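Local coordinates for protein 2-C-methyl-D-erythritol 4-phosphate cytidylyltransferase (Anaerococcus prevotii, PDB 4KT7) that probably transfers the cytidylyl group of CTP to 2-C-methyl-D-erythritol 4-phosphate, releasing diphosphate, in the non-mevalonate route to isoprenoids, at residues 7-12 with 52-57; 15-20 with 57-62; 95-100 with 175-180; 135-140 with 161-166. All coordinates share one frame; numbering follows the deposited sequence.

Contact 1: 7-12 with 52-57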
loop_
_atom_site.group_PDB
_atom_site.type_symbol
_atom_site.label_atom_id
_atom_site.label_comp_id
_atom_site.label_asym_id
_atom_site.label_seq_id
_atom_site.Cartn_x
_atom_site.Cartn_y
_atom_site.Cartn_z
ATOM N N GLY A 7 25.939 -23.022 12.185
ATOM C CA GLY A 7 26.439 -23.542 10.924
ATOM C C GLY A 7 25.380 -24.337 10.196
ATOM O O GLY A 7 25.698 -25.190 9.364
ATOM N N LYS A 8 24.113 -24.054 10.502
ATOM C CA LYS A 8 22.997 -24.740 9.853
ATOM C C LYS A 8 22.941 -24.421 8.371
ATOM O O LYS A 8 23.132 -23.271 7.971
ATOM C CB LYS A 8 21.664 -24.352 10.501
ATOM C CG LYS A 8 21.457 -24.868 11.921
ATOM C CD LYS A 8 20.291 -24.119 12.560
ATOM C CE LYS A 8 19.790 -24.813 13.809
ATOM N NZ LYS A 8 18.650 -24.055 14.385
ATOM N N PHE A 9 22.656 -25.447 7.573
ATOM C CA PHE A 9 22.498 -25.341 6.126
ATOM C C PHE A 9 21.253 -24.507 5.812
ATOM O O PHE A 9 20.163 -24.809 6.313
ATOM C CB PHE A 9 22.328 -26.762 5.586
ATOM C CG PHE A 9 22.395 -26.885 4.092
ATOM C CD1 PHE A 9 21.344 -26.475 3.297
ATOM C CD2 PHE A 9 23.487 -27.496 3.487
ATOM C CE1 PHE A 9 21.400 -26.623 1.924
ATOM C CE2 PHE A 9 23.540 -27.653 2.106
ATOM C CZ PHE A 9 22.496 -27.216 1.332
ATOM N N ILE A 10 21.413 -23.477 4.976
ATOM C CA ILE A 10 20.306 -22.578 4.623
ATOM C C ILE A 10 19.899 -22.772 3.159
ATOM O O ILE A 10 20.752 -22.768 2.261
ATOM C CB ILE A 10 20.687 -21.078 4.850
ATOM C CG1 ILE A 10 21.128 -20.845 6.303
ATOM C CG2 ILE A 10 19.517 -20.154 4.470
ATOM C CD1 ILE A 10 21.639 -19.428 6.598
ATOM N N SER A 11 18.601 -22.968 2.917
ATOM C CA SER A 11 18.090 -23.068 1.543
ATOM C C SER A 11 17.246 -21.846 1.215
ATOM O O SER A 11 16.607 -21.280 2.104
ATOM C CB SER A 11 17.201 -24.300 1.374
ATOM O OG SER A 11 17.888 -25.477 1.745
ATOM N N ALA A 12 17.244 -21.432 -0.056
ATOM C CA ALA A 12 16.328 -20.379 -0.498
ATOM C C ALA A 12 15.443 -20.925 -1.599
ATOM O O ALA A 12 15.918 -21.644 -2.490
ATOM C CB ALA A 12 17.082 -19.145 -0.975
ATOM N N GLU A 52 25.735 -16.806 2.538
ATOM C CA GLU A 52 25.133 -17.500 3.680
ATOM C C GLU A 52 24.112 -18.534 3.207
ATOM O O GLU A 52 23.876 -19.550 3.867
ATOM C CB GLU A 52 24.473 -16.493 4.632
ATOM C CG GLU A 52 25.460 -15.718 5.527
ATOM C CD GLU A 52 26.245 -14.640 4.786
ATOM O OE1 GLU A 52 25.850 -14.241 3.663
ATOM O OE2 GLU A 52 27.273 -14.181 5.331
ATOM N N ILE A 53 23.504 -18.281 2.056
ATOM C CA ILE A 53 22.535 -19.223 1.501
ATOM C C ILE A 53 23.307 -20.370 0.832
ATOM O O ILE A 53 24.171 -20.118 -0.010
ATOM C CB ILE A 53 21.629 -18.514 0.481
ATOM C CG1 ILE A 53 20.727 -17.500 1.212
ATOM C CG2 ILE A 53 20.808 -19.517 -0.311
ATOM C CD1 ILE A 53 20.018 -16.509 0.280
ATOM N N ASP A 54 23.011 -21.617 1.204
ATOM C CA ASP A 54 23.796 -22.756 0.703
ATOM C C ASP A 54 23.279 -23.337 -0.609
ATOM O O ASP A 54 24.029 -23.973 -1.341
ATOM C CB ASP A 54 23.894 -23.865 1.752
ATOM C CG ASP A 54 24.604 -23.411 3.009
ATOM O OD1 ASP A 54 25.822 -23.190 2.929
ATOM O OD2 ASP A 54 23.940 -23.271 4.071
ATOM N N GLU A 55 21.999 -23.132 -0.892
ATOM C CA GLU A 55 21.414 -23.600 -2.148
ATOM C C GLU A 55 20.214 -22.761 -2.507
ATOM O O GLU A 55 19.556 -22.202 -1.627
ATOM C CB GLU A 55 20.935 -25.046 -2.027
ATOM C CG GLU A 55 19.624 -25.191 -1.285
ATOM C CD GLU A 55 19.150 -26.639 -1.159
ATOM O OE1 GLU A 55 19.685 -27.536 -1.860
ATOM O OE2 GLU A 55 18.235 -26.875 -0.344
ATOM N N ILE A 56 19.905 -22.704 -3.801
ATOM C CA ILE A 56 18.776 -21.913 -4.288
ATOM C C ILE A 56 17.873 -22.775 -5.168
ATOM O O ILE A 56 18.333 -23.364 -6.160
ATOM C CB ILE A 56 19.273 -20.711 -5.129
ATOM C CG1 ILE A 56 20.172 -19.786 -4.295
ATOM C CG2 ILE A 56 18.090 -19.927 -5.730
ATOM C CD1 ILE A 56 20.721 -18.600 -5.110
ATOM N N ILE A 57 16.593 -22.833 -4.810
ATOM C CA ILE A 57 15.591 -23.591 -5.559
ATOM C C ILE A 57 14.634 -22.614 -6.226
ATOM O O ILE A 57 13.966 -21.826 -5.540
ATOM C CB ILE A 57 14.734 -24.495 -4.637
ATOM C CG1 ILE A 57 15.612 -25.385 -3.758
ATOM C CG2 ILE A 57 13.781 -25.352 -5.462
ATOM C CD1 ILE A 57 16.581 -26.164 -4.500
#

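Contact 2: 15-20 with 57-62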
loop_
_atom_site.group_PDB
_atom_site.type_symbol
_atom_site.label_atom_id
_atom_site.label_comp_id
_atom_site.label_asym_id
_atom_site.label_seq_id
_atom_site.Cartn_x
_atom_site.Cartn_y
_atom_site.Cartn_z
ATOM N N THR A 15 10.171 -18.166 -5.818
ATOM C CA THR A 15 9.024 -18.579 -6.614
ATOM C C THR A 15 8.875 -17.738 -7.874
ATOM O O THR A 15 8.695 -16.512 -7.807
ATOM C CB THR A 15 7.711 -18.590 -5.797
ATOM O OG1 THR A 15 7.492 -17.298 -5.228
ATOM C CG2 THR A 15 7.780 -19.641 -4.681
ATOM N N ALA A 16 8.954 -18.405 -9.025
ATOM C CA ALA A 16 8.670 -17.769 -10.306
ATOM C C ALA A 16 7.634 -18.571 -11.117
ATOM O O ALA A 16 7.703 -18.632 -12.348
ATOM C CB ALA A 16 9.964 -17.580 -11.109
ATOM N N ALA A 17 6.673 -19.169 -10.426
ATOM C CA ALA A 17 5.711 -20.045 -11.077
ATOM C C ALA A 17 4.299 -19.483 -11.014
ATOM O O ALA A 17 3.327 -20.238 -10.983
ATOM C CB ALA A 17 5.756 -21.435 -10.462
ATOM N N GLY A 18 4.183 -18.159 -10.986
ATOM C CA GLY A 18 2.878 -17.525 -11.090
ATOM C C GLY A 18 2.502 -17.414 -12.556
ATOM O O GLY A 18 2.153 -18.410 -13.197
ATOM N N SER A 19 2.578 -16.198 -13.093
ATOM C CA SER A 19 2.547 -16.003 -14.538
ATOM C C SER A 19 3.949 -16.297 -15.048
ATOM O O SER A 19 4.185 -16.402 -16.254
ATOM C CB SER A 19 2.138 -14.572 -14.896
ATOM O OG SER A 19 3.095 -13.630 -14.440
ATOM N N GLY A 20 4.879 -16.428 -14.107
ATOM C CA GLY A 20 6.244 -16.780 -14.420
ATOM C C GLY A 20 6.980 -15.676 -15.144
ATOM O O GLY A 20 6.921 -14.509 -14.755
ATOM N N ILE A 57 16.593 -22.833 -4.810
ATOM C CA ILE A 57 15.591 -23.591 -5.559
ATOM C C ILE A 57 14.634 -22.614 -6.226
ATOM O O ILE A 57 13.966 -21.826 -5.540
ATOM C CB ILE A 57 14.734 -24.495 -4.637
ATOM C CG1 ILE A 57 15.612 -25.385 -3.758
ATOM C CG2 ILE A 57 13.781 -25.352 -5.462
ATOM C CD1 ILE A 57 16.581 -26.164 -4.500
ATOM N N LEU A 58 14.604 -22.633 -7.556
ATOM C CA LEU A 58 13.642 -21.854 -8.327
ATOM C C LEU A 58 12.416 -22.703 -8.544
ATOM O O LEU A 58 12.506 -23.872 -8.913
ATOM C CB LEU A 58 14.204 -21.476 -9.694
ATOM C CG LEU A 58 15.258 -20.381 -9.711
ATOM C CD1 LEU A 58 16.030 -20.424 -11.024
ATOM C CD2 LEU A 58 14.562 -19.048 -9.563
ATOM N N VAL A 59 11.250 -22.130 -8.323
ATOM C CA VAL A 59 10.049 -22.864 -8.670
ATOM C C VAL A 59 9.441 -22.174 -9.885
ATOM O O VAL A 59 9.107 -20.976 -9.832
ATOM C CB VAL A 59 9.071 -22.927 -7.488
ATOM C CG1 VAL A 59 7.921 -23.836 -7.824
ATOM C CG2 VAL A 59 9.789 -23.451 -6.217
ATOM N N ILE A 60 9.313 -22.919 -10.982
ATOM C CA ILE A 60 8.970 -22.319 -12.270
ATOM C C ILE A 60 7.701 -22.883 -12.904
ATOM O O ILE A 60 7.181 -23.922 -12.483
ATOM C CB ILE A 60 10.119 -22.491 -13.282
ATOM C CG1 ILE A 60 10.266 -23.962 -13.675
ATOM C CG2 ILE A 60 11.422 -21.941 -12.701
ATOM C CD1 ILE A 60 11.149 -24.206 -14.921
ATOM N N ARG A 61 7.213 -22.191 -13.929
ATOM C CA ARG A 61 6.208 -22.763 -14.806
ATOM C C ARG A 61 6.924 -23.682 -15.785
ATOM O O ARG A 61 8.013 -23.352 -16.261
ATOM C CB ARG A 61 5.493 -21.659 -15.581
ATOM C CG ARG A 61 4.638 -20.755 -14.723
ATOM C CD ARG A 61 3.959 -19.694 -15.580
ATOM N NE ARG A 61 3.514 -20.211 -16.875
ATOM C CZ ARG A 61 2.335 -20.787 -17.095
ATOM N NH1 ARG A 61 1.472 -20.937 -16.101
ATOM N NH2 ARG A 61 2.027 -21.217 -18.314
ATOM N N LYS A 62 6.320 -24.820 -16.105
ATOM C CA LYS A 62 6.940 -25.751 -17.035
ATOM C C LYS A 62 7.214 -25.103 -18.396
ATOM O O LYS A 62 8.201 -25.431 -19.069
ATOM C CB LYS A 62 6.077 -27.009 -17.203
ATOM C CG LYS A 62 6.623 -27.957 -18.260
ATOM C CD LYS A 62 5.909 -29.307 -18.336
ATOM C CE LYS A 62 6.457 -30.100 -19.530
ATOM N NZ LYS A 62 6.178 -31.565 -19.462
HETATM O O HOH W 1 8.408 -19.811 -14.562
#

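Contact 3: 95-100 with 175-180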
loop_
_atom_site.group_PDB
_atom_site.type_symbol
_atom_site.label_atom_id
_atom_site.label_comp_id
_atom_site.label_asym_id
_atom_site.label_seq_id
_atom_site.Cartn_x
_atom_site.Cartn_y
_atom_site.Cartn_z
ATOM N N GLY A 95 8.705 -26.624 -3.874
ATOM C CA GLY A 95 10.011 -26.084 -3.528
ATOM C C GLY A 95 10.508 -26.730 -2.241
ATOM O O GLY A 95 11.672 -27.123 -2.160
ATOM N N LEU A 96 9.635 -26.841 -1.239
ATOM C CA LEU A 96 10.013 -27.431 0.053
ATOM C C LEU A 96 10.374 -28.905 -0.044
ATOM O O LEU A 96 11.263 -29.376 0.680
ATOM C CB LEU A 96 8.902 -27.268 1.090
ATOM C CG LEU A 96 8.590 -25.849 1.587
ATOM C CD1 LEU A 96 7.252 -25.869 2.307
ATOM C CD2 LEU A 96 9.683 -25.330 2.543
ATOM N N LYS A 97 9.690 -29.638 -0.925
ATOM C CA LYS A 97 9.979 -31.060 -1.141
ATOM C C LYS A 97 11.343 -31.290 -1.784
ATOM O O LYS A 97 11.934 -32.374 -1.643
ATOM C CB LYS A 97 8.900 -31.691 -2.040
ATOM C CG LYS A 97 7.633 -32.130 -1.309
ATOM C CD LYS A 97 6.737 -32.963 -2.244
ATOM C CE LYS A 97 6.105 -32.092 -3.305
ATOM N NZ LYS A 97 5.294 -32.868 -4.297
ATOM N N ALA A 98 11.836 -30.289 -2.510
ATOM C CA ALA A 98 13.082 -30.431 -3.275
ATOM C C ALA A 98 14.336 -29.968 -2.528
ATOM O O ALA A 98 15.433 -29.963 -3.087
ATOM C CB ALA A 98 12.976 -29.693 -4.606
ATOM N N LEU A 99 14.178 -29.577 -1.270
ATOM C CA LEU A 99 15.308 -29.076 -0.486
ATOM C C LEU A 99 16.282 -30.208 -0.147
ATOM O O LEU A 99 15.879 -31.363 0.025
ATOM C CB LEU A 99 14.832 -28.376 0.805
ATOM C CG LEU A 99 13.960 -27.120 0.632
ATOM C CD1 LEU A 99 13.630 -26.454 1.960
ATOM C CD2 LEU A 99 14.635 -26.123 -0.291
ATOM N N ASP A 100 17.565 -29.863 -0.079
ATOM C CA ASP A 100 18.616 -30.775 0.360
ATOM C C ASP A 100 18.243 -31.390 1.714
ATOM O O ASP A 100 17.689 -30.695 2.569
ATOM C CB ASP A 100 19.894 -29.963 0.508
ATOM C CG ASP A 100 21.114 -30.822 0.601
ATOM O OD1 ASP A 100 21.345 -31.400 1.687
ATOM O OD2 ASP A 100 21.852 -30.909 -0.407
ATOM N N LEU A 175 9.767 -26.945 10.874
ATOM C CA LEU A 175 8.561 -26.304 11.335
ATOM C C LEU A 175 7.698 -25.886 10.164
ATOM O O LEU A 175 6.540 -26.273 10.098
ATOM C CB LEU A 175 8.902 -25.105 12.205
ATOM C CG LEU A 175 7.720 -24.438 12.904
ATOM C CD1 LEU A 175 6.904 -25.476 13.652
ATOM C CD2 LEU A 175 8.247 -23.369 13.874
ATOM N N ILE A 176 8.251 -25.109 9.229
ATOM C CA ILE A 176 7.450 -24.680 8.087
ATOM C C ILE A 176 6.985 -25.852 7.235
ATOM O O ILE A 176 5.853 -25.852 6.753
ATOM C CB ILE A 176 8.142 -23.594 7.225
ATOM C CG1 ILE A 176 7.129 -22.905 6.315
ATOM C CG2 ILE A 176 9.267 -24.173 6.397
ATOM C CD1 ILE A 176 5.989 -22.242 7.093
ATOM N N TYR A 177 7.831 -26.872 7.071
ATOM C CA TYR A 177 7.409 -28.054 6.333
ATOM C C TYR A 177 6.235 -28.728 7.046
ATOM O O TYR A 177 5.260 -29.130 6.401
ATOM C CB TYR A 177 8.568 -29.046 6.176
ATOM C CG TYR A 177 8.312 -30.162 5.174
ATOM C CD1 TYR A 177 7.560 -31.283 5.519
ATOM C CD2 TYR A 177 8.845 -30.108 3.886
ATOM C CE1 TYR A 177 7.336 -32.314 4.601
ATOM C CE2 TYR A 177 8.639 -31.146 2.969
ATOM C CZ TYR A 177 7.884 -32.237 3.331
ATOM O OH TYR A 177 7.669 -33.249 2.422
ATOM N N ALA A 178 6.326 -28.870 8.370
ATOM C CA ALA A 178 5.241 -29.512 9.126
ATOM C C ALA A 178 3.945 -28.695 9.028
ATOM O O ALA A 178 2.849 -29.244 8.861
ATOM C CB ALA A 178 5.639 -29.706 10.592
HETATM N N MSE A 179 4.076 -27.382 9.123
HETATM C CA MSE A 179 2.930 -26.486 8.994
HETATM C C MSE A 179 2.302 -26.651 7.614
HETATM O O MSE A 179 1.081 -26.605 7.472
HETATM C CB MSE A 179 3.372 -25.025 9.162
HETATM C CG MSE A 179 3.822 -24.585 10.574
HETATM SE SE MSE A 179 2.409 -24.870 11.871
HETATM C CE MSE A 179 3.031 -26.598 12.532
ATOM N N TYR A 180 3.146 -26.823 6.596
ATOM C CA TYR A 180 2.667 -26.983 5.229
ATOM C C TYR A 180 1.865 -28.266 5.044
ATOM O O TYR A 180 0.823 -28.279 4.364
ATOM C CB TYR A 180 3.822 -26.869 4.219
ATOM C CG TYR A 180 3.726 -25.594 3.418
ATOM C CD1 TYR A 180 4.248 -24.408 3.902
ATOM C CD2 TYR A 180 3.036 -25.564 2.213
ATOM C CE1 TYR A 180 4.133 -23.219 3.178
ATOM C CE2 TYR A 180 2.906 -24.394 1.491
ATOM C CZ TYR A 180 3.453 -23.224 1.980
ATOM O OH TYR A 180 3.318 -22.057 1.259
#

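Contact 4: 135-140 with 161-166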
loop_
_atom_site.group_PDB
_atom_site.type_symbol
_atom_site.label_atom_id
_atom_site.label_comp_id
_atom_site.label_asym_id
_atom_site.label_seq_id
_atom_site.Cartn_x
_atom_site.Cartn_y
_atom_site.Cartn_z
ATOM N N ILE A 135 9.474 -12.472 9.040
ATOM C CA ILE A 135 8.937 -11.899 7.795
ATOM C C ILE A 135 9.428 -10.480 7.630
ATOM O O ILE A 135 9.823 -9.851 8.610
ATOM C CB ILE A 135 7.398 -11.878 7.789
ATOM C CG1 ILE A 135 6.865 -10.921 8.865
ATOM C CG2 ILE A 135 6.858 -13.273 8.047
ATOM C CD1 ILE A 135 5.334 -10.823 8.879
ATOM N N THR A 136 9.434 -9.972 6.394
ATOM C CA THR A 136 9.828 -8.581 6.149
ATOM C C THR A 136 8.534 -7.783 5.942
ATOM O O THR A 136 7.605 -8.288 5.325
ATOM C CB THR A 136 10.720 -8.458 4.902
ATOM O OG1 THR A 136 10.163 -9.272 3.865
ATOM C CG2 THR A 136 12.112 -8.944 5.199
ATOM N N ALA A 137 8.471 -6.550 6.442
ATOM C CA ALA A 137 7.244 -5.756 6.345
ATOM C C ALA A 137 7.598 -4.287 6.493
ATOM O O ALA A 137 8.678 -3.966 6.999
ATOM C CB ALA A 137 6.229 -6.193 7.438
ATOM N N THR A 138 6.704 -3.398 6.038
ATOM C CA THR A 138 6.954 -1.954 6.131
ATOM C C THR A 138 5.741 -1.249 6.710
ATOM O O THR A 138 4.598 -1.614 6.393
ATOM C CB THR A 138 7.262 -1.304 4.772
ATOM O OG1 THR A 138 6.226 -1.632 3.829
ATOM C CG2 THR A 138 8.652 -1.732 4.244
ATOM N N LYS A 139 5.986 -0.247 7.555
ATOM C CA LYS A 139 4.886 0.485 8.153
ATOM C C LYS A 139 4.056 1.083 7.031
ATOM O O LYS A 139 4.606 1.637 6.070
ATOM C CB LYS A 139 5.371 1.591 9.082
ATOM C CG LYS A 139 4.215 2.291 9.793
ATOM C CD LYS A 139 4.723 3.397 10.717
ATOM C CE LYS A 139 5.244 2.807 12.023
ATOM N NZ LYS A 139 6.094 3.801 12.739
ATOM N N SER A 140 2.740 0.938 7.117
ATOM C CA SER A 140 1.900 1.411 6.029
ATOM C C SER A 140 1.928 2.921 6.001
ATOM O O SER A 140 1.677 3.587 7.023
ATOM C CB SER A 140 0.456 0.914 6.180
ATOM O OG SER A 140 -0.361 1.520 5.190
ATOM N N TYR A 161 1.377 0.533 14.230
ATOM C CA TYR A 161 1.479 -0.923 14.280
ATOM C C TYR A 161 0.885 -1.607 13.049
ATOM O O TYR A 161 0.712 -2.828 13.032
ATOM C CB TYR A 161 0.853 -1.442 15.584
ATOM C CG TYR A 161 1.537 -0.882 16.809
ATOM C CD1 TYR A 161 2.840 -1.230 17.113
ATOM C CD2 TYR A 161 0.891 0.021 17.646
ATOM C CE1 TYR A 161 3.485 -0.704 18.238
ATOM C CE2 TYR A 161 1.532 0.558 18.777
ATOM C CZ TYR A 161 2.833 0.185 19.057
ATOM O OH TYR A 161 3.497 0.682 20.157
ATOM N N VAL A 162 0.580 -0.812 12.021
ATOM C CA VAL A 162 0.022 -1.322 10.767
ATOM C C VAL A 162 1.119 -1.481 9.693
ATOM O O VAL A 162 1.690 -0.497 9.242
ATOM C CB VAL A 162 -1.083 -0.376 10.214
ATOM C CG1 VAL A 162 -1.659 -0.948 8.933
ATOM C CG2 VAL A 162 -2.204 -0.142 11.269
ATOM N N TYR A 163 1.410 -2.719 9.303
ATOM C CA TYR A 163 2.476 -3.008 8.338
ATOM C C TYR A 163 2.014 -3.808 7.131
ATOM O O TYR A 163 1.180 -4.702 7.244
ATOM C CB TYR A 163 3.618 -3.784 9.002
ATOM C CG TYR A 163 4.512 -2.958 9.889
ATOM C CD1 TYR A 163 3.998 -2.250 10.974
ATOM C CD2 TYR A 163 5.875 -2.892 9.656
ATOM C CE1 TYR A 163 4.824 -1.485 11.793
ATOM C CE2 TYR A 163 6.711 -2.139 10.474
ATOM C CZ TYR A 163 6.183 -1.447 11.540
ATOM O OH TYR A 163 7.023 -0.722 12.348
ATOM N N ASN A 164 2.580 -3.488 5.971
ATOM C CA ASN A 164 2.327 -4.239 4.754
ATOM C C ASN A 164 3.456 -5.231 4.580
ATOM O O ASN A 164 4.614 -4.827 4.591
ATOM C CB ASN A 164 2.331 -3.293 3.549
ATOM C CG ASN A 164 1.263 -2.216 3.648
ATOM O OD1 ASN A 164 1.557 -1.013 3.644
ATOM N ND2 ASN A 164 0.017 -2.641 3.720
ATOM N N ILE A 165 3.151 -6.512 4.394
ATOM C CA ILE A 165 4.218 -7.495 4.254
ATOM C C ILE A 165 4.834 -7.506 2.873
ATOM O O ILE A 165 4.215 -7.114 1.885
ATOM C CB ILE A 165 3.755 -8.929 4.602
ATOM C CG1 ILE A 165 2.815 -9.466 3.525
ATOM C CG2 ILE A 165 3.091 -8.940 5.977
ATOM C CD1 ILE A 165 2.396 -10.900 3.744
ATOM N N GLN A 166 6.075 -7.969 2.797
ATOM C CA GLN A 166 6.691 -8.204 1.510
ATOM C C GLN A 166 7.420 -9.545 1.603
ATOM O O GLN A 166 7.034 -10.414 2.387
ATOM C CB GLN A 166 7.619 -7.030 1.124
ATOM C CG GLN A 166 8.541 -6.485 2.252
ATOM C CD GLN A 166 9.361 -5.271 1.819
ATOM O OE1 GLN A 166 10.601 -5.276 1.890
ATOM N NE2 GLN A 166 8.673 -4.217 1.373
HETATM O O HOH W 2 3.956 -0.112 3.180
HETATM O O HOH W 3 6.066 -3.838 2.528
HETATM O O HOH W 4 -2.235 -0.783 3.341
#

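Contact 1: 7-12 with 52-57
Ile10 to Ala12 and Glu55 to Ile57 pair as neighbouring parallel strands where strands 10-16 and 55-60 enter the central sheet, with polar side chains reinforcing the start of the pairing. Asp54 uses both backbone and side chain on Ile10. Its N donates to Ile10 O at 2.7 Å, while Ile10 N points at the anti lone pair of Asp54 OD2, also 2.7 Å away and almost straight at 170°. The same aspartate lays its CB over the centre of the Phe9 ring, 3.6 Å from the centroid, a CH-pi contact. Beyond it the pairing becomes regular: Ala12 N binds Glu55 O at 2.9 Å, and Ile57 N binds Ala12 O at 2.7 Å. Ser11 and Glu55 share one face of the sheet. There Ser11 OG gives a short bond of 2.5 Å to Glu55 OE2, 24° out of the carboxylate plane. On the other face Ala12 CB rests on Ile53 CG2 at 3.8 Å, with Ile53 also against helix 118-127. Glu55 is buried, yet OE1 forms a salt bridge with Arg80 and OE2 also accepts from Asp100 N, so its carboxylate is probably kept ionised inside the fold.

Contact 2: 15-20 with 57-62
Val59 makes the one direct hydrogen bond between 57-62 and 15-20: its O accepts from Ala16 N at 2.7 Å, somewhat bent at 146°. Ala17 N comes within 3.1 Å of the same Val59 O, but at an angle too poor for a bond. The side chain of Val59 holds CG1 anti to the backbone N (chi1 -173°), where it meets Ala17 CB at 4.2 Å; Ser91 of helix 88-97 touches both residues. At Ile60 the chains draw close, Ala17 CB lying 3.4 Å from Ile60 C, while the Ile60 side chain packs against helix 65-73. The pairing then opens. Arg61 N stands 3.9 Å from Ala16 O, and a water fills the step between them, giving a proton to Ala16 O at 2.6 Å and accepting one from Arg61 N at 2.7 Å. Farther out, Arg61 runs its aliphatic chain past the turn, CD touching Gly18 O at 3.3 Å and Ser19 O nearly as closely, before NH2 reaches a salt bridge with Asp63. An alanine in place of Arg61 would probably leave Asp63 without its mate and the turn at Gly18 and Ser19, already poorly ordered, without the methylenes it rests on. A parallel strand passing straight into a glycine-rich loop is the arrangement of the IspD family, in which this loop, as in relatives, probably wraps round the phosphates of CTP.

Contact 3: 95-100 with 175-180
Leu96 carries this helix-to-helix contact, in which the C-terminal end of helix 88-97 meets helix 173-184 beside the central sheet of the alpha/beta fold. Three of its side-chain carbons, CB and the two methyls, have separate partners. Leu96 CD1 sits over one face of the Tyr180 ring, 3.6 Å above the plane and offset toward the rim near Tyr180 CG and CD1, a CH-pi contact. CD2 meets Ile176 CG2 at 4.0 Å, the two side chains crossing at about a right angle. CB lies 4.0 Å from Tyr177 CD2. The Tyr177 ring presents an edge to the end of the other helix, with Leu96 O near the ring plane, 3.9 Å from CE2. Lys97 CG flanks the phenol oxygen, while Lys97 NZ pairs with Glu94. An alanine in place of Tyr177 would probably open a gap beside Leu96 CB and take from the ring of Phe93 one of the aromatic neighbours it meets. In the next shell, Leu96 and Leu99 both rest on Ile13 of strand 10-16, linking the helix end to the sheet. Tyr180 is held at its far end as well, where its OH hydrogen-bonds to Asp193 OD1.

Contact 4: 135-140 with 161-166
Asn164 O is gripped twice, by Thr138 N at 2.9 Å and by a water that donates at 2.7 Å. That water is also hydrogen-bonded to Thr138 OG1 and accepts from Gln166 NE2, whose other partner is Glu212 O. A second water joins Thr138 OG1 to Asn164 OD1, donating to Asn164 OD1 at 2.6 Å. Thr138 OG1 serves both because it stands between the backbone N and carbonyl carbon (chi1 53°). The backbones pair as antiparallel strands: Asn164 N returns a bond to Thr138 O, Gln166 N binds Thr136 O, and Ser140 N binds Val162 O at 2.8 Å. Lys139 CA lies 3.7 Å above the centre of the Tyr163 ring, and Lys139 CB adds a CH-pi contact over the same ring. Ala137 CB meets Tyr163 CB at 3.9 Å. Val162, Tyr163 and Asn164 also pair antiparallel with a strand of the second subunit, so the sheet continues across the dimer. The hairpin 144-147/153-155 lies between the two segments in sequence, placing this pairing at the base of the family's dimerisation arm. Water thus supplies the hydrogen bonds that link the side chains of Thr138, Asn164 and Gln166, which make none directly to one another.

In the fold
Contacts 1 and 2 are two ends of one strand pair, their centres 19 Å apart and Ile57 common to both: the first is braced by polar side chains, among them the buried Glu55, the second frays into the glycine-rich loop that probably receives CTP. Through residues 95-100, contact 3 packs on the strand pair. It lies 13 Å from contact 1, centre to centre, joined by Ser11 CB against Leu99 CD2 at 3.6 Å, and reaches contact 2 through Val59 CG2 against Gly95 CA at 3.8 Å. Contact 4 stands apart, about 25 Å from contacts 1 and 2 between centres, yet belongs to the same mixed sheet. One sheet thus serves both the probable nucleotide site and the subunit interface.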